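Local structure of fatty acid synthase 1, isoform A (Drosophila melanogaster, 6FN6) at residues T388-I398 / A419-V427; S763-L773 / L788-C799. The protein probably carries out the dehydratase, enoyl reductase and ketoreductase steps of fatty acid synthesis, as the modifying region of a multifunctional fatty acid synthase. All coordinates share one frame; numbering follows the deposited sequence.

Contact 1: T388-I398 / A419-V427; sequences TKTLENSIASI and ALLTKFGFV
Leu391 lays its CD2 methyl over one face of the Phe424 ring, a CH-pi contact 4.1 Å from the centroid. At the ring edge, near its plane, sit Thr388 OG1 and Glu392 OE2. Thr388 OG1 comes 3.5 Å from Phe424 CZ. The Glu392 chain crosses Phe424 at about a right angle, and its carboxylate is turned 56° from the ring plane. Thr388 OG1 also gives Glu392 OE2 a weak hydrogen bond. The second ring, Phe426, receives Ile398 CD1 at its edge, 4.0 Å from CZ. Ile395 CG2 meets Phe426 CE1 obliquely at 3.5 Å.

Ile395 serves both rings. With CG1 beside the backbone N (chi1 -65°), its CG1, CG2 and CD1 all lie against Phe426, and CD1 also touches Phe424 CB. Leu391 and Leu420 meet tip to tip. A Schellman motif with Gly425 as its C-prime residue ends helix 410-423. Leu404 of strand 402-409 touches both Leu391 and Phe426. The surrounding sheet order is that of a class I methyltransferase fold, consistent with the pseudo-methyltransferase domain of animal fatty acid synthases. With an alanine here, at Phe424, a gap would probably open beside Leu391, and the Thr388 and Glu392 side chains would be freer to turn. The two segments are joined by apolar contact, with the polar groups gathered at one ring edge, where the carboxylate may interact favourably with ring C-H groups.

Contact 2: S763-L773 / L788-C799; sequences SRDTSFEQLVL and LSEEKLQASIRC
Glu769 and Arg798 cross obliquely, their carboxylate and guanidinium planes 32° apart. Arg798 NH1 donates to Glu769 OE1 at 2.6 Å. The bond is part of a salt bridge. It lies close to the guanidinium plane and meets the syn side of OE1, somewhat out of the carboxylate plane. Glu769 reaches this place as an extended chain, its CG anti to the backbone N (chi1 -178°). Glu769 OE1 also lies 3.3 Å from Ala795 CB. A long, weak ion pair runs from Arg798 NH2 to Glu197 of the second subunit.

The Phe768 ring points an edge at Lys792 O and Cys799 SG. Lys792 O lies in plane, 3.5 Å from Phe768 CZ. Cys799 SG is 5.3 Å from the ring centroid, a sulfur-aromatic contact. Ala795 CB, Leu788 CD2 and Ser796 OG approach the ring obliquely, and Ser796 OG is itself hydrogen-bonded to Lys792 O. His714 meets Phe768 edge-to-face and hydrogen-bonds Ser796 OG.

The two helices follow successive strands, in chain order, of the parallel, Rossmann-type sheet in the nucleotide-binding part of the enoyl reductase. Helix 768-775 comes after strand 760-762, and helix 791-797 after strand 781-786. The short segments run nearly parallel, 11° apart, with their axes 9.7 Å from each other at closest approach.

Ahead of the first helix, Asp765 OD1 takes a capping bond from Ser767 N and a second bond from Ser767 OG. Thr766 CG2 packs 4.0 Å from Ala795 CB, and the Thr766 side chain crosses that of Glu791 at about a right angle. Lys792 stretches out extended beyond CG, and its NZ gives Ser763 O a weak hydrogen bond of 3.4 Å.

Overall arrangement
Contact 1 and contact 2 belong to different domains of the modifying region and do not touch. Their centres are about 86 Å apart, and their nearest atoms about 69 Å. They lie on opposite sides of the centre of the chain, about 51 Å and 43 Å from it. Along the chain, contact 1 closes before contact 2 opens. Both are away from the predicted dehydratase residues His24 and Asp175. Contact 2 is the one nearer a likely cofactor site, since Ser763 lies near, without touching, the glycine pattern Gly716, Gly718 and Gly721. The second subunit reaches contact 2, whereas no other chain of the assembly touches the segments of contact 1.

Contact 1: T388-I398 / A419-V427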
loop_
_atom_site.group_PDB
_atom_site.type_symbol
_atom_site.label_atom_id
_atom_site.label_comp_id
_atom_site.label_asym_id
_atom_site.label_seq_id
_atom_site.Cartn_x
_atom_site.Cartn_y
_atom_site.Cartn_z
ATOM N N THR A 388 -53.389 -56.200 48.342
ATOM C CA THR A 388 -53.003 -54.957 49.000
ATOM C C THR A 388 -51.518 -54.963 49.359
ATOM O O THR A 388 -50.997 -53.986 49.895
ATOM C CB THR A 388 -53.819 -54.724 50.287
ATOM O OG1 THR A 388 -53.439 -55.689 51.276
ATOM C CG2 THR A 388 -55.309 -54.850 50.012
ATOM N N LYS A 389 -50.844 -56.068 49.064
ATOM C CA LYS A 389 -49.453 -56.246 49.461
ATOM C C LYS A 389 -48.555 -55.158 48.874
ATOM O O LYS A 389 -47.615 -54.704 49.526
ATOM C CB LYS A 389 -48.969 -57.637 49.045
ATOM C CG LYS A 389 -49.450 -58.735 49.987
ATOM C CD LYS A 389 -49.266 -60.125 49.402
ATOM C CE LYS A 389 -49.735 -61.190 50.382
ATOM N NZ LYS A 389 -49.684 -62.561 49.806
ATOM N N THR A 390 -48.843 -54.744 47.642
ATOM C CA THR A 390 -48.089 -53.669 47.006
ATOM C C THR A 390 -48.209 -52.395 47.841
ATOM O O THR A 390 -47.215 -51.728 48.127
ATOM C CB THR A 390 -48.583 -53.399 45.570
ATOM O OG1 THR A 390 -48.518 -54.606 44.802
ATOM C CG2 THR A 390 -47.733 -52.333 44.895
ATOM N N LEU A 391 -49.438 -52.068 48.228
ATOM C CA LEU A 391 -49.699 -50.903 49.064
ATOM C C LEU A 391 -49.024 -51.025 50.425
ATOM O O LEU A 391 -48.372 -50.090 50.889
ATOM C CB LEU A 391 -51.207 -50.714 49.249
ATOM C CG LEU A 391 -51.651 -49.610 50.211
ATOM C CD1 LEU A 391 -51.174 -48.252 49.735
ATOM C CD2 LEU A 391 -53.165 -49.622 50.375
ATOM N N GLU A 392 -49.188 -52.183 51.059
ATOM C CA GLU A 392 -48.659 -52.414 52.400
ATOM C C GLU A 392 -47.170 -52.099 52.496
ATOM O O GLU A 392 -46.739 -51.367 53.388
ATOM C CB GLU A 392 -48.907 -53.864 52.825
ATOM C CG GLU A 392 -50.191 -54.061 53.613
ATOM C CD GLU A 392 -50.481 -55.520 53.901
ATOM O OE1 GLU A 392 -49.543 -56.340 53.825
ATOM O OE2 GLU A 392 -51.645 -55.845 54.212
ATOM N N ASN A 393 -46.389 -52.644 51.571
ATOM C CA ASN A 393 -44.939 -52.491 51.618
ATOM C C ASN A 393 -44.526 -51.087 51.199
ATOM O O ASN A 393 -43.431 -50.634 51.524
ATOM C CB ASN A 393 -44.264 -53.535 50.731
ATOM C CG ASN A 393 -44.418 -54.942 51.275
ATOM O OD1 ASN A 393 -44.213 -55.184 52.464
ATOM N ND2 ASN A 393 -44.788 -55.876 50.407
ATOM N N SER A 394 -45.410 -50.397 50.488
ATOM C CA SER A 394 -45.175 -49.003 50.144
ATOM C C SER A 394 -45.314 -48.149 51.401
ATOM O O SER A 394 -44.576 -47.184 51.595
ATOM C CB SER A 394 -46.153 -48.532 49.065
ATOM O OG SER A 394 -46.041 -49.315 47.891
ATOM N N ILE A 395 -46.258 -48.524 52.258
ATOM C CA ILE A 395 -46.504 -47.808 53.502
ATOM C C ILE A 395 -45.348 -48.039 54.470
ATOM O O ILE A 395 -44.954 -47.138 55.209
ATOM C CB ILE A 395 -47.843 -48.242 54.127
ATOM C CG1 ILE A 395 -49.006 -47.847 53.212
ATOM C CG2 ILE A 395 -48.022 -47.624 55.516
ATOM C CD1 ILE A 395 -50.316 -48.523 53.555
ATOM N N ALA A 396 -44.819 -49.258 54.470
ATOM C CA ALA A 396 -43.697 -49.610 55.332
ATOM C C ALA A 396 -42.403 -48.947 54.870
ATOM O O ALA A 396 -41.420 -48.910 55.610
ATOM C CB ALA A 396 -43.527 -51.120 55.380
ATOM N N SER A 397 -42.403 -48.426 53.647
ATOM C CA SER A 397 -41.187 -47.876 53.057
ATOM C C SER A 397 -40.997 -46.391 53.357
ATOM O O SER A 397 -39.880 -45.881 53.289
ATOM C CB SER A 397 -41.192 -48.093 51.543
ATOM O OG SER A 397 -41.355 -49.464 51.228
ATOM N N ILE A 398 -42.082 -45.697 53.682
ATOM C CA ILE A 398 -42.008 -44.268 53.967
ATOM C C ILE A 398 -41.825 -44.032 55.459
ATOM O O ILE A 398 -42.202 -44.870 56.283
ATOM C CB ILE A 398 -43.263 -43.529 53.464
ATOM C CG1 ILE A 398 -44.531 -44.149 54.064
ATOM C CG2 ILE A 398 -43.318 -43.550 51.945
ATOM C CD1 ILE A 398 -45.758 -43.267 53.954
ATOM N N ALA A 419 -61.704 -46.193 49.956
ATOM C CA ALA A 419 -61.943 -47.113 51.059
ATOM C C ALA A 419 -60.655 -47.834 51.428
ATOM O O ALA A 419 -60.365 -48.045 52.607
ATOM C CB ALA A 419 -63.027 -48.116 50.691
ATOM N N LEU A 420 -59.881 -48.200 50.413
ATOM C CA LEU A 420 -58.636 -48.924 50.626
ATOM C C LEU A 420 -57.636 -48.053 51.385
ATOM O O LEU A 420 -56.933 -48.539 52.272
ATOM C CB LEU A 420 -58.054 -49.385 49.288
ATOM C CG LEU A 420 -56.914 -50.408 49.320
ATOM C CD1 LEU A 420 -57.314 -51.668 50.075
ATOM C CD2 LEU A 420 -56.486 -50.759 47.903
ATOM N N LEU A 421 -57.572 -46.768 51.037
ATOM C CA LEU A 421 -56.711 -45.826 51.749
ATOM C C LEU A 421 -57.227 -45.648 53.177
ATOM O O LEU A 421 -56.450 -45.617 54.131
ATOM C CB LEU A 421 -56.657 -44.472 51.033
ATOM C CG LEU A 421 -55.882 -44.400 49.711
ATOM C CD1 LEU A 421 -56.057 -43.033 49.058
ATOM C CD2 LEU A 421 -54.404 -44.706 49.914
ATOM N N THR A 422 -58.543 -45.526 53.313
ATOM C CA THR A 422 -59.167 -45.395 54.623
ATOM C C THR A 422 -58.899 -46.661 55.432
ATOM O O THR A 422 -58.594 -46.598 56.623
ATOM C CB THR A 422 -60.689 -45.156 54.513
ATOM O OG1 THR A 422 -60.937 -43.985 53.728
ATOM C CG2 THR A 422 -61.310 -44.969 55.892
ATOM N N LYS A 423 -59.018 -47.809 54.774
ATOM C CA LYS A 423 -58.807 -49.094 55.425
ATOM C C LYS A 423 -57.421 -49.193 56.047
ATOM O O LYS A 423 -57.257 -49.782 57.115
ATOM C CB LYS A 423 -58.998 -50.228 54.413
ATOM C CG LYS A 423 -58.635 -51.615 54.931
ATOM C CD LYS A 423 -58.784 -52.657 53.839
ATOM C CE LYS A 423 -58.321 -54.029 54.303
ATOM N NZ LYS A 423 -58.294 -55.002 53.176
ATOM N N PHE A 424 -56.427 -48.620 55.379
ATOM C CA PHE A 424 -55.052 -48.687 55.863
ATOM C C PHE A 424 -54.647 -47.437 56.638
ATOM O O PHE A 424 -53.464 -47.213 56.894
ATOM C CB PHE A 424 -54.097 -48.935 54.695
ATOM C CG PHE A 424 -54.064 -50.369 54.247
ATOM C CD1 PHE A 424 -53.118 -51.243 54.758
ATOM C CD2 PHE A 424 -54.990 -50.851 53.337
ATOM C CE1 PHE A 424 -53.086 -52.568 54.359
ATOM C CE2 PHE A 424 -54.963 -52.174 52.933
ATOM C CZ PHE A 424 -54.009 -53.032 53.447
ATOM N N GLY A 425 -55.632 -46.629 57.016
ATOM C CA GLY A 425 -55.391 -45.504 57.902
ATOM C C GLY A 425 -54.829 -44.263 57.241
ATOM O O GLY A 425 -54.301 -43.376 57.915
ATOM N N PHE A 426 -54.932 -44.202 55.918
ATOM C CA PHE A 426 -54.416 -43.067 55.164
ATOM C C PHE A 426 -55.552 -42.146 54.737
ATOM O O PHE A 426 -56.697 -42.575 54.606
ATOM C CB PHE A 426 -53.628 -43.545 53.944
ATOM C CG PHE A 426 -52.186 -43.828 54.235
ATOM C CD1 PHE A 426 -51.824 -44.892 55.043
ATOM C CD2 PHE A 426 -51.191 -43.023 53.711
ATOM C CE1 PHE A 426 -50.495 -45.151 55.316
ATOM C CE2 PHE A 426 -49.864 -43.277 53.980
ATOM C CZ PHE A 426 -49.515 -44.341 54.785
ATOM N N VAL A 427 -55.225 -40.874 54.535
ATOM C CA VAL A 427 -56.204 -39.892 54.091
ATOM C C VAL A 427 -55.723 -39.256 52.789
ATOM O O VAL A 427 -54.524 -39.075 52.580
ATOM C CB VAL A 427 -56.447 -38.820 55.177
ATOM C CG1 VAL A 427 -55.204 -37.962 55.380
ATOM C CG2 VAL A 427 -57.644 -37.954 54.815
#

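Contact 2: S763-L773 / L788-C799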
loop_
_atom_site.group_PDB
_atom_site.type_symbol
_atom_site.label_atom_id
_atom_site.label_comp_id
_atom_site.label_asym_id
_atom_site.label_seq_id
_atom_site.Cartn_x
_atom_site.Cartn_y
_atom_site.Cartn_z
ATOM N N SER A 763 -11.995 -16.811 -10.357
ATOM C CA SER A 763 -11.943 -15.976 -9.161
ATOM C C SER A 763 -11.345 -16.714 -7.965
ATOM O O SER A 763 -11.002 -16.097 -6.959
ATOM C CB SER A 763 -13.343 -15.462 -8.810
ATOM O OG SER A 763 -14.231 -16.529 -8.530
ATOM N N ARG A 764 -11.230 -18.035 -8.066
ATOM C CA ARG A 764 -10.692 -18.829 -6.967
ATOM C C ARG A 764 -9.195 -18.589 -6.780
ATOM O O ARG A 764 -8.665 -18.792 -5.688
ATOM C CB ARG A 764 -10.941 -20.324 -7.192
ATOM C CG ARG A 764 -12.352 -20.793 -6.879
ATOM C CD ARG A 764 -12.602 -22.182 -7.454
ATOM N NE ARG A 764 -12.715 -22.177 -8.910
ATOM C CZ ARG A 764 -12.928 -23.263 -9.649
ATOM N NH1 ARG A 764 -13.047 -24.454 -9.076
ATOM N NH2 ARG A 764 -13.018 -23.160 -10.968
ATOM N N ASP A 765 -8.518 -18.161 -7.844
ATOM C CA ASP A 765 -7.073 -17.966 -7.801
ATOM C C ASP A 765 -6.673 -16.632 -8.429
ATOM O O ASP A 765 -7.517 -15.761 -8.643
ATOM C CB ASP A 765 -6.356 -19.126 -8.507
ATOM C CG ASP A 765 -6.710 -19.233 -9.988
ATOM O OD1 ASP A 765 -7.193 -18.243 -10.577
ATOM O OD2 ASP A 765 -6.491 -20.316 -10.570
ATOM N N THR A 766 -5.376 -16.470 -8.684
ATOM C CA THR A 766 -4.834 -15.252 -9.280
ATOM C C THR A 766 -4.619 -15.373 -10.790
ATOM O O THR A 766 -4.063 -14.467 -11.413
ATOM C CB THR A 766 -3.493 -14.867 -8.627
ATOM O OG1 THR A 766 -2.594 -15.984 -8.674
ATOM C CG2 THR A 766 -3.700 -14.441 -7.193
ATOM N N SER A 767 -5.042 -16.494 -11.371
ATOM C CA SER A 767 -4.792 -16.770 -12.786
ATOM C C SER A 767 -5.308 -15.658 -13.694
ATOM O O SER A 767 -4.759 -15.432 -14.773
ATOM C CB SER A 767 -5.430 -18.100 -13.191
ATOM O OG SER A 767 -6.839 -17.984 -13.285
ATOM N N PHE A 768 -6.348 -14.957 -13.255
ATOM C CA PHE A 768 -6.977 -13.936 -14.087
ATOM C C PHE A 768 -6.007 -12.811 -14.442
ATOM O O PHE A 768 -6.200 -12.108 -15.434
ATOM C CB PHE A 768 -8.215 -13.362 -13.392
ATOM C CG PHE A 768 -7.914 -12.621 -12.121
ATOM C CD1 PHE A 768 -7.516 -11.294 -12.150
ATOM C CD2 PHE A 768 -8.046 -13.249 -10.894
ATOM C CE1 PHE A 768 -7.242 -10.613 -10.979
ATOM C CE2 PHE A 768 -7.777 -12.573 -9.720
ATOM C CZ PHE A 768 -7.377 -11.254 -9.761
ATOM N N GLU A 769 -4.963 -12.642 -13.637
ATOM C CA GLU A 769 -3.951 -11.631 -13.915
ATOM C C GLU A 769 -3.272 -11.905 -15.255
ATOM O O GLU A 769 -3.168 -11.015 -16.101
ATOM C CB GLU A 769 -2.913 -11.586 -12.791
ATOM C CG GLU A 769 -1.844 -10.521 -12.973
ATOM C CD GLU A 769 -0.784 -10.574 -11.891
ATOM O OE1 GLU A 769 -1.069 -11.127 -10.807
ATOM O OE2 GLU A 769 0.335 -10.073 -12.127
ATOM N N GLN A 770 -2.814 -13.138 -15.445
ATOM C CA GLN A 770 -2.151 -13.522 -16.684
ATOM C C GLN A 770 -3.119 -13.384 -17.850
ATOM O O GLN A 770 -2.752 -12.895 -18.915
ATOM C CB GLN A 770 -1.622 -14.957 -16.606
ATOM C CG GLN A 770 -0.393 -15.131 -15.723
ATOM C CD GLN A 770 -0.700 -14.941 -14.253
ATOM O OE1 GLN A 770 -1.669 -15.496 -13.733
ATOM N NE2 GLN A 770 0.124 -14.154 -13.573
ATOM N N LEU A 771 -4.360 -13.808 -17.634
ATOM C CA LEU A 771 -5.379 -13.774 -18.677
ATOM C C LEU A 771 -5.609 -12.359 -19.188
ATOM O O LEU A 771 -5.631 -12.121 -20.396
ATOM C CB LEU A 771 -6.692 -14.356 -18.148
ATOM C CG LEU A 771 -7.887 -14.413 -19.108
ATOM C CD1 LEU A 771 -8.785 -15.589 -18.757
ATOM C CD2 LEU A 771 -8.700 -13.119 -19.098
ATOM N N VAL A 772 -5.783 -11.424 -18.261
ATOM C CA VAL A 772 -6.093 -10.044 -18.613
ATOM C C VAL A 772 -4.907 -9.395 -19.310
ATOM O O VAL A 772 -5.069 -8.738 -20.335
ATOM C CB VAL A 772 -6.515 -9.244 -17.370
ATOM C CG1 VAL A 772 -6.588 -7.749 -17.680
ATOM C CG2 VAL A 772 -7.849 -9.745 -16.858
ATOM N N LEU A 773 -3.719 -9.571 -18.743
ATOM C CA LEU A 773 -2.514 -8.993 -19.318
ATOM C C LEU A 773 -2.273 -9.567 -20.714
ATOM O O LEU A 773 -1.799 -8.867 -21.608
ATOM C CB LEU A 773 -1.306 -9.250 -18.414
ATOM C CG LEU A 773 -1.315 -8.545 -17.053
ATOM C CD1 LEU A 773 -0.097 -8.944 -16.234
ATOM C CD2 LEU A 773 -1.368 -7.031 -17.207
ATOM N N LEU A 788 -12.701 -8.768 -4.311
ATOM C CA LEU A 788 -11.752 -9.776 -3.843
ATOM C C LEU A 788 -10.750 -9.128 -2.891
ATOM O O LEU A 788 -10.705 -7.901 -2.776
ATOM C CB LEU A 788 -11.031 -10.425 -5.030
ATOM C CG LEU A 788 -11.717 -11.622 -5.699
ATOM C CD1 LEU A 788 -13.201 -11.371 -5.941
ATOM C CD2 LEU A 788 -11.020 -11.955 -7.007
ATOM N N SER A 789 -9.946 -9.943 -2.215
ATOM C CA SER A 789 -9.030 -9.420 -1.207
ATOM C C SER A 789 -7.679 -10.127 -1.209
ATOM O O SER A 789 -7.513 -11.181 -1.825
ATOM C CB SER A 789 -9.664 -9.534 0.182
ATOM O OG SER A 789 -9.880 -10.887 0.532
ATOM N N GLU A 790 -6.723 -9.527 -0.503
ATOM C CA GLU A 790 -5.382 -10.081 -0.347
ATOM C C GLU A 790 -4.715 -10.343 -1.706
ATOM O O GLU A 790 -4.784 -9.492 -2.596
ATOM C CB GLU A 790 -5.449 -11.354 0.500
ATOM C CG GLU A 790 -5.977 -11.093 1.909
ATOM C CD GLU A 790 -6.068 -12.348 2.755
ATOM O OE1 GLU A 790 -5.311 -12.453 3.740
ATOM O OE2 GLU A 790 -6.900 -13.224 2.439
ATOM N N GLU A 791 -4.065 -11.495 -1.869
ATOM C CA GLU A 791 -3.245 -11.746 -3.056
ATOM C C GLU A 791 -4.031 -11.513 -4.346
ATOM O O GLU A 791 -3.454 -11.181 -5.382
ATOM C CB GLU A 791 -2.675 -13.174 -3.035
ATOM C CG GLU A 791 -3.697 -14.298 -3.219
ATOM C CD GLU A 791 -4.520 -14.568 -1.972
ATOM O OE1 GLU A 791 -4.147 -14.076 -0.885
ATOM O OE2 GLU A 791 -5.544 -15.277 -2.083
ATOM N N LYS A 792 -5.349 -11.674 -4.276
ATOM C CA LYS A 792 -6.203 -11.453 -5.434
ATOM C C LYS A 792 -6.421 -9.963 -5.678
ATOM O O LYS A 792 -6.745 -9.554 -6.793
ATOM C CB LYS A 792 -7.551 -12.155 -5.253
ATOM C CG LYS A 792 -7.457 -13.670 -5.140
ATOM C CD LYS A 792 -8.802 -14.281 -4.774
ATOM C CE LYS A 792 -8.651 -15.717 -4.297
ATOM N NZ LYS A 792 -9.912 -16.251 -3.705
ATOM N N LEU A 793 -6.253 -9.152 -4.635
ATOM C CA LEU A 793 -6.371 -7.703 -4.777
ATOM C C LEU A 793 -5.110 -7.133 -5.416
ATOM O O LEU A 793 -5.184 -6.374 -6.381
ATOM C CB LEU A 793 -6.622 -7.043 -3.416
ATOM C CG LEU A 793 -7.014 -5.559 -3.429
ATOM C CD1 LEU A 793 -7.840 -5.216 -2.207
ATOM C CD2 LEU A 793 -5.799 -4.643 -3.489
ATOM N N GLN A 794 -3.955 -7.498 -4.870
ATOM C CA GLN A 794 -2.680 -7.043 -5.411
ATOM C C GLN A 794 -2.527 -7.502 -6.860
ATOM O O GLN A 794 -1.914 -6.814 -7.679
ATOM C CB GLN A 794 -1.514 -7.547 -4.556
ATOM C CG GLN A 794 -1.189 -6.656 -3.360
ATOM C CD GLN A 794 -0.584 -5.316 -3.768
ATOM O OE1 GLN A 794 -0.518 -4.987 -4.952
ATOM N NE2 GLN A 794 -0.135 -4.542 -2.786
ATOM N N ALA A 795 -3.085 -8.668 -7.170
ATOM C CA ALA A 795 -3.063 -9.182 -8.533
ATOM C C ALA A 795 -3.962 -8.329 -9.417
ATOM O O ALA A 795 -3.664 -8.106 -10.592
ATOM C CB ALA A 795 -3.505 -10.636 -8.564
ATOM N N SER A 796 -5.059 -7.846 -8.841
ATOM C CA SER A 796 -5.995 -6.992 -9.563
ATOM C C SER A 796 -5.370 -5.625 -9.816
ATOM O O SER A 796 -5.655 -4.976 -10.821
ATOM C CB SER A 796 -7.302 -6.834 -8.779
ATOM O OG SER A 796 -7.907 -8.091 -8.522
ATOM N N ILE A 797 -4.523 -5.192 -8.889
ATOM C CA ILE A 797 -3.791 -3.941 -9.036
ATOM C C ILE A 797 -2.883 -4.027 -10.256
ATOM O O ILE A 797 -2.807 -3.094 -11.055
ATOM C CB ILE A 797 -2.990 -3.620 -7.755
ATOM C CG1 ILE A 797 -3.933 -3.212 -6.621
ATOM C CG2 ILE A 797 -1.940 -2.540 -8.013
ATOM C CD1 ILE A 797 -4.582 -1.850 -6.797
ATOM N N ARG A 798 -2.200 -5.158 -10.399
ATOM C CA ARG A 798 -1.283 -5.366 -11.510
ATOM C C ARG A 798 -2.016 -5.370 -12.852
ATOM O O ARG A 798 -1.392 -5.241 -13.904
ATOM C CB ARG A 798 -0.510 -6.674 -11.329
ATOM C CG ARG A 798 0.363 -6.714 -10.082
ATOM C CD ARG A 798 1.087 -8.045 -9.947
ATOM N NE ARG A 798 1.329 -8.408 -8.548
ATOM C CZ ARG A 798 0.775 -9.444 -7.920
ATOM N NH1 ARG A 798 -0.063 -10.263 -8.547
ATOM N NH2 ARG A 798 1.073 -9.672 -6.648
ATOM N N CYS A 799 -3.337 -5.533 -12.818
ATOM C CA CYS A 799 -4.141 -5.506 -14.038
ATOM C C CYS A 799 -4.471 -4.083 -14.482
ATOM O O CYS A 799 -4.967 -3.869 -15.590
ATOM C CB CYS A 799 -5.443 -6.287 -13.843
ATOM S SG CYS A 799 -5.239 -8.073 -13.758
#